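HAT1-interacting factor 1 (Saccharomyces cerevisiae, PDB 4NQ0) acts as a nuclear histone chaperone for H3 and H4 within the HAT-B acetyltransferase complex, with roles in chromatin assembly and telomere silencing. Local coordinates at residues Gln69-Met74 against Asn200-Asn205; Lys43-Thr48 against Pro61-Ile66. All blocks are in the same frame, centred on the assembly; numbering follows the deposited sequence.

Contact 1: residues Gln69-Met74 against Asn200-Asn205; sequences QAVYNM and NDLYEN
The rings of Y72 and Y203 meet rim to rim. CD1 of Y72 sits 3.7 Å from CE1 of Y203, each atom lying near the plane of the other ring, so this is an edge contact and neither ring stacks on the other. The two tyrosines get there by different first torsions: the Y72 ring is swung anti to its own backbone nitrogen (chi1 167°), whereas the Y203 ring lies anti to its carbonyl carbon (chi1 -68°). Putting an alanine at Y72 would remove that ring and is likely to leave the CD1-CE1 rim of Y203 without its aromatic neighbour, opening a gap between the two helices.

Beside the rings the contact is aliphatic. V71 and L202 cross at about a right angle, and CG1 of V71 does the touching: it is 3.4 Å from CD2 of L202, tighter than usual for two carbons, and 3.6 Å from CB of L202. M74 adds a looser touch, its CB 4.5 Å from CD1 of L202. The leucine opens its helix, and D201 just before it is the N-cap, its OD1 taking the N-H of E204 at 2.7 Å in a nearly straight bond (173°) that comes from above the carboxylate plane.

A42 and F38 of helix 38-51 pack on V71 and M74 respectively, while E248 of helix 229-248 touches both tyrosines and I245 lies against Y72. The contact therefore brings helix 61-77 against the first turn of helix 202-218, the latter being part of the predicted first TPR repeat.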
# COMPACT_ATOMS: atom_id res chain seq x y z
N GLN A 69 10.17 -1.14 -1.15
CA GLN A 69 10.04 -2.35 -1.96
C GLN A 69 11.34 -3.15 -1.95
O GLN A 69 11.32 -4.35 -1.72
CB GLN A 69 9.69 -2.03 -3.40
CG GLN A 69 8.31 -1.43 -3.59
CD GLN A 69 7.55 -2.08 -4.73
OE1 GLN A 69 7.11 -1.40 -5.66
NE2 GLN A 69 7.40 -3.40 -4.66
N ALA A 70 12.46 -2.46 -2.17
CA ALA A 70 13.76 -3.12 -2.26
C ALA A 70 14.03 -3.92 -1.00
O ALA A 70 14.38 -5.11 -1.07
CB ALA A 70 14.86 -2.11 -2.49
N VAL A 71 13.86 -3.27 0.15
CA VAL A 71 14.19 -3.88 1.42
C VAL A 71 13.19 -4.99 1.79
O VAL A 71 13.57 -6.01 2.34
CB VAL A 71 14.28 -2.81 2.53
CG1 VAL A 71 14.49 -3.45 3.88
CG2 VAL A 71 15.42 -1.84 2.23
N TYR A 72 11.92 -4.78 1.46
CA TYR A 72 10.92 -5.83 1.65
C TYR A 72 11.34 -7.10 0.91
O TYR A 72 11.38 -8.19 1.48
CB TYR A 72 9.54 -5.36 1.17
CG TYR A 72 8.51 -6.46 1.02
CD1 TYR A 72 8.20 -7.30 2.09
CD2 TYR A 72 7.83 -6.65 -0.17
CE1 TYR A 72 7.25 -8.30 1.96
CE2 TYR A 72 6.88 -7.64 -0.31
CZ TYR A 72 6.59 -8.47 0.76
OH TYR A 72 5.65 -9.47 0.63
N ASN A 73 11.66 -6.95 -0.37
CA ASN A 73 12.04 -8.09 -1.21
C ASN A 73 13.35 -8.77 -0.79
O ASN A 73 13.54 -9.96 -1.07
CB ASN A 73 12.10 -7.68 -2.68
CG ASN A 73 10.77 -7.86 -3.36
OD1 ASN A 73 10.31 -8.99 -3.54
ND2 ASN A 73 10.13 -6.75 -3.75
N MET A 74 14.23 -8.02 -0.14
CA MET A 74 15.45 -8.57 0.45
C MET A 74 15.09 -9.54 1.56
O MET A 74 15.72 -10.60 1.70
CB MET A 74 16.35 -7.46 1.01
CG MET A 74 17.20 -6.73 -0.02
SD MET A 74 17.97 -5.21 0.64
CE MET A 74 18.97 -5.88 1.97
N ASN A 200 18.37 -4.58 11.58
CA ASN A 200 17.27 -5.11 12.38
C ASN A 200 16.11 -5.63 11.52
O ASN A 200 16.33 -6.42 10.59
CB ASN A 200 16.79 -4.06 13.38
CG ASN A 200 17.93 -3.40 14.12
OD1 ASN A 200 18.67 -4.05 14.86
ND2 ASN A 200 18.09 -2.10 13.91
N ASP A 201 14.89 -5.19 11.80
CA ASP A 201 13.70 -5.76 11.18
C ASP A 201 13.39 -5.02 9.88
O ASP A 201 12.94 -3.88 9.90
CB ASP A 201 12.53 -5.67 12.16
CG ASP A 201 11.29 -6.35 11.65
OD1 ASP A 201 10.89 -6.09 10.50
OD2 ASP A 201 10.69 -7.14 12.42
N LEU A 202 13.63 -5.70 8.76
CA LEU A 202 13.46 -5.11 7.43
C LEU A 202 11.99 -4.84 7.09
O LEU A 202 11.68 -3.84 6.45
CB LEU A 202 14.11 -5.99 6.36
CG LEU A 202 15.63 -6.17 6.48
CD1 LEU A 202 16.16 -7.14 5.45
CD2 LEU A 202 16.34 -4.82 6.34
N TYR A 203 11.09 -5.72 7.52
CA TYR A 203 9.65 -5.47 7.37
C TYR A 203 9.28 -4.15 8.05
O TYR A 203 8.64 -3.29 7.44
CB TYR A 203 8.81 -6.61 7.96
CG TYR A 203 8.90 -7.94 7.23
CD1 TYR A 203 8.81 -8.00 5.84
CD2 TYR A 203 9.05 -9.14 7.92
CE1 TYR A 203 8.89 -9.22 5.16
CE2 TYR A 203 9.13 -10.36 7.25
CZ TYR A 203 9.04 -10.39 5.88
OH TYR A 203 9.11 -11.58 5.20
N GLU A 204 9.70 -4.00 9.30
CA GLU A 204 9.44 -2.79 10.05
C GLU A 204 10.02 -1.59 9.31
O GLU A 204 9.36 -0.56 9.17
CB GLU A 204 10.06 -2.90 11.45
CG GLU A 204 9.82 -1.69 12.36
CD GLU A 204 10.61 -1.73 13.66
OE1 GLU A 204 11.56 -2.54 13.78
OE2 GLU A 204 10.29 -0.95 14.56
N ASN A 205 11.25 -1.75 8.83
CA ASN A 205 11.95 -0.69 8.08
C ASN A 205 11.18 -0.25 6.84
O ASN A 205 10.99 0.94 6.61
CB ASN A 205 13.36 -1.16 7.71
CG ASN A 205 14.24 -1.40 8.93
OD1 ASN A 205 13.88 -1.07 10.06
ND2 ASN A 205 15.40 -2.00 8.70

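Contact 2: residues Lys43-Thr48 against Pro61-Ile66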
# COMPACT_ATOMS: atom_id res chain seq x y z
N LYS A 43 20.33 0.54 -1.80
CA LYS A 43 21.53 1.33 -1.54
C LYS A 43 21.48 2.63 -2.32
O LYS A 43 21.86 3.67 -1.81
CB LYS A 43 22.81 0.57 -1.92
CG LYS A 43 23.22 -0.48 -0.90
CD LYS A 43 24.72 -0.83 -0.95
CE LYS A 43 25.05 -2.00 -1.88
NZ LYS A 43 26.07 -2.94 -1.28
N ARG A 44 21.02 2.55 -3.55
CA ARG A 44 20.92 3.72 -4.40
C ARG A 44 20.02 4.78 -3.78
O ARG A 44 20.34 5.98 -3.81
CB ARG A 44 20.35 3.31 -5.76
CG ARG A 44 20.62 4.30 -6.84
CD ARG A 44 21.90 3.93 -7.54
NE ARG A 44 22.39 5.05 -8.33
CZ ARG A 44 23.49 5.03 -9.05
NH1 ARG A 44 24.24 3.93 -9.11
NH2 ARG A 44 23.85 6.11 -9.73
N CYS A 45 18.89 4.34 -3.24
CA CYS A 45 17.93 5.23 -2.58
C CYS A 45 18.53 5.77 -1.29
O CYS A 45 18.48 6.96 -1.04
CB CYS A 45 16.62 4.50 -2.24
SG CYS A 45 15.63 4.04 -3.69
N GLN A 46 19.09 4.87 -0.48
CA GLN A 46 19.68 5.25 0.80
C GLN A 46 20.76 6.33 0.65
O GLN A 46 20.73 7.35 1.33
CB GLN A 46 20.26 4.02 1.50
CG GLN A 46 21.02 4.33 2.78
CD GLN A 46 22.52 4.18 2.60
OE1 GLN A 46 22.98 3.18 2.04
NE2 GLN A 46 23.29 5.16 3.09
N GLN A 47 21.71 6.10 -0.26
CA GLN A 47 22.82 7.03 -0.45
C GLN A 47 22.34 8.35 -1.04
O GLN A 47 22.84 9.41 -0.69
CB GLN A 47 23.89 6.41 -1.34
CG GLN A 47 24.56 5.19 -0.73
CD GLN A 47 25.34 4.41 -1.74
OE1 GLN A 47 25.70 4.93 -2.80
NE2 GLN A 47 25.59 3.14 -1.45
N THR A 48 21.36 8.30 -1.94
CA THR A 48 20.78 9.54 -2.46
C THR A 48 20.12 10.30 -1.32
O THR A 48 20.35 11.50 -1.17
CB THR A 48 19.78 9.28 -3.62
OG1 THR A 48 20.43 8.50 -4.64
CG2 THR A 48 19.29 10.59 -4.22
N PRO A 61 9.00 11.21 -3.21
CA PRO A 61 8.43 10.06 -2.49
C PRO A 61 8.83 8.70 -3.08
O PRO A 61 8.86 7.70 -2.36
CB PRO A 61 6.92 10.27 -2.58
CG PRO A 61 6.71 11.44 -3.51
CD PRO A 61 7.97 12.17 -3.65
N GLU A 62 9.12 8.65 -4.38
CA GLU A 62 9.61 7.42 -5.00
C GLU A 62 10.90 6.88 -4.39
O GLU A 62 11.12 5.68 -4.41
CB GLU A 62 9.84 7.62 -6.49
CG GLU A 62 8.61 7.93 -7.28
CD GLU A 62 8.13 6.72 -8.04
OE1 GLU A 62 8.44 6.65 -9.25
OE2 GLU A 62 7.49 5.84 -7.42
N LEU A 63 11.75 7.75 -3.85
CA LEU A 63 12.95 7.30 -3.15
C LEU A 63 12.57 6.42 -1.96
O LEU A 63 13.22 5.42 -1.69
CB LEU A 63 13.81 8.47 -2.67
CG LEU A 63 14.54 9.24 -3.79
CD1 LEU A 63 15.03 10.57 -3.27
CD2 LEU A 63 15.68 8.43 -4.37
N PHE A 64 11.50 6.79 -1.27
CA PHE A 64 11.01 6.03 -0.13
C PHE A 64 10.30 4.75 -0.56
O PHE A 64 10.53 3.67 -0.00
CB PHE A 64 10.13 6.92 0.75
CG PHE A 64 10.89 7.99 1.49
CD1 PHE A 64 11.35 7.76 2.78
CD2 PHE A 64 11.18 9.21 0.88
CE1 PHE A 64 12.07 8.74 3.47
CE2 PHE A 64 11.90 10.18 1.56
CZ PHE A 64 12.34 9.95 2.85
N THR A 65 9.47 4.85 -1.59
CA THR A 65 8.68 3.69 -2.03
C THR A 65 9.53 2.61 -2.70
O THR A 65 9.36 1.41 -2.41
CB THR A 65 7.51 4.09 -2.94
OG1 THR A 65 8.00 4.64 -4.17
CG2 THR A 65 6.63 5.13 -2.23
N ILE A 66 10.46 3.02 -3.55
CA ILE A 66 11.43 2.09 -4.12
C ILE A 66 12.30 1.46 -3.03
O ILE A 66 12.49 0.24 -3.01
CB ILE A 66 12.32 2.77 -5.19
CG1 ILE A 66 11.45 3.20 -6.39
CG2 ILE A 66 13.42 1.84 -5.67
CD1 ILE A 66 12.10 4.23 -7.26
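Sulfur and methyl contacts carry this interface, and C45 is in the middle of them. Its SG lies 3.7 Å from CG2 of I66 and 4.4 Å from CD2 of L63, reaching the isoleucine methyl branch and the leucine tip from one atom. With SG anti to the carbonyl carbon (chi1 -68°), the thiol points across to helix 61-77; CG2 of I66 is the branch anti to its own backbone nitrogen. One turn further along helix 38-51, CG2 of T48 comes within 4.2 Å of CD2 of L63, so the same leucine methyl is approached by both residues.

Among polar groups, the sulfur also comes 3.4 Å from the carbonyl O of L63, and CB of C45 is 3.6 Å from that oxygen. T48 turns its hydroxyl back into its own helix: OG1 gives its proton to O of R44 at 2.7 Å. The same carbonyl also accepts from N of T48; the hydroxyl bond holds the side-chain rotation that leaves the methyl facing L63.

Helix 14-34 packs against the pair, with A29 on C45 and V26 on L63. The segment axes pass 9.1 Å apart at 139° between their directions, a roughly antiparallel pairing of consecutive helices, as in the helical hairpins from which TPR-type folds are built.

How the contacts relate
From the N terminus, helix 14-34 leads into helix 38-51, and contact 2 closes a short loop when the chain turns back into helix 61-77, only 12 residues separating its segments. Contact 1 opens further along that same helix, directly after a two-residue gap, and closes a far longer loop of 125 residues that includes the unmodelled region 80-159. The two closures run in series, neither enclosing nor crossing the other, with centres about 13 Å apart. Helix 61-77 is their common element: its beginning pairs with helix 38-51, and its later turns meet helix 202-218, joining the N-terminal helices to the predicted TPR 1 repeat.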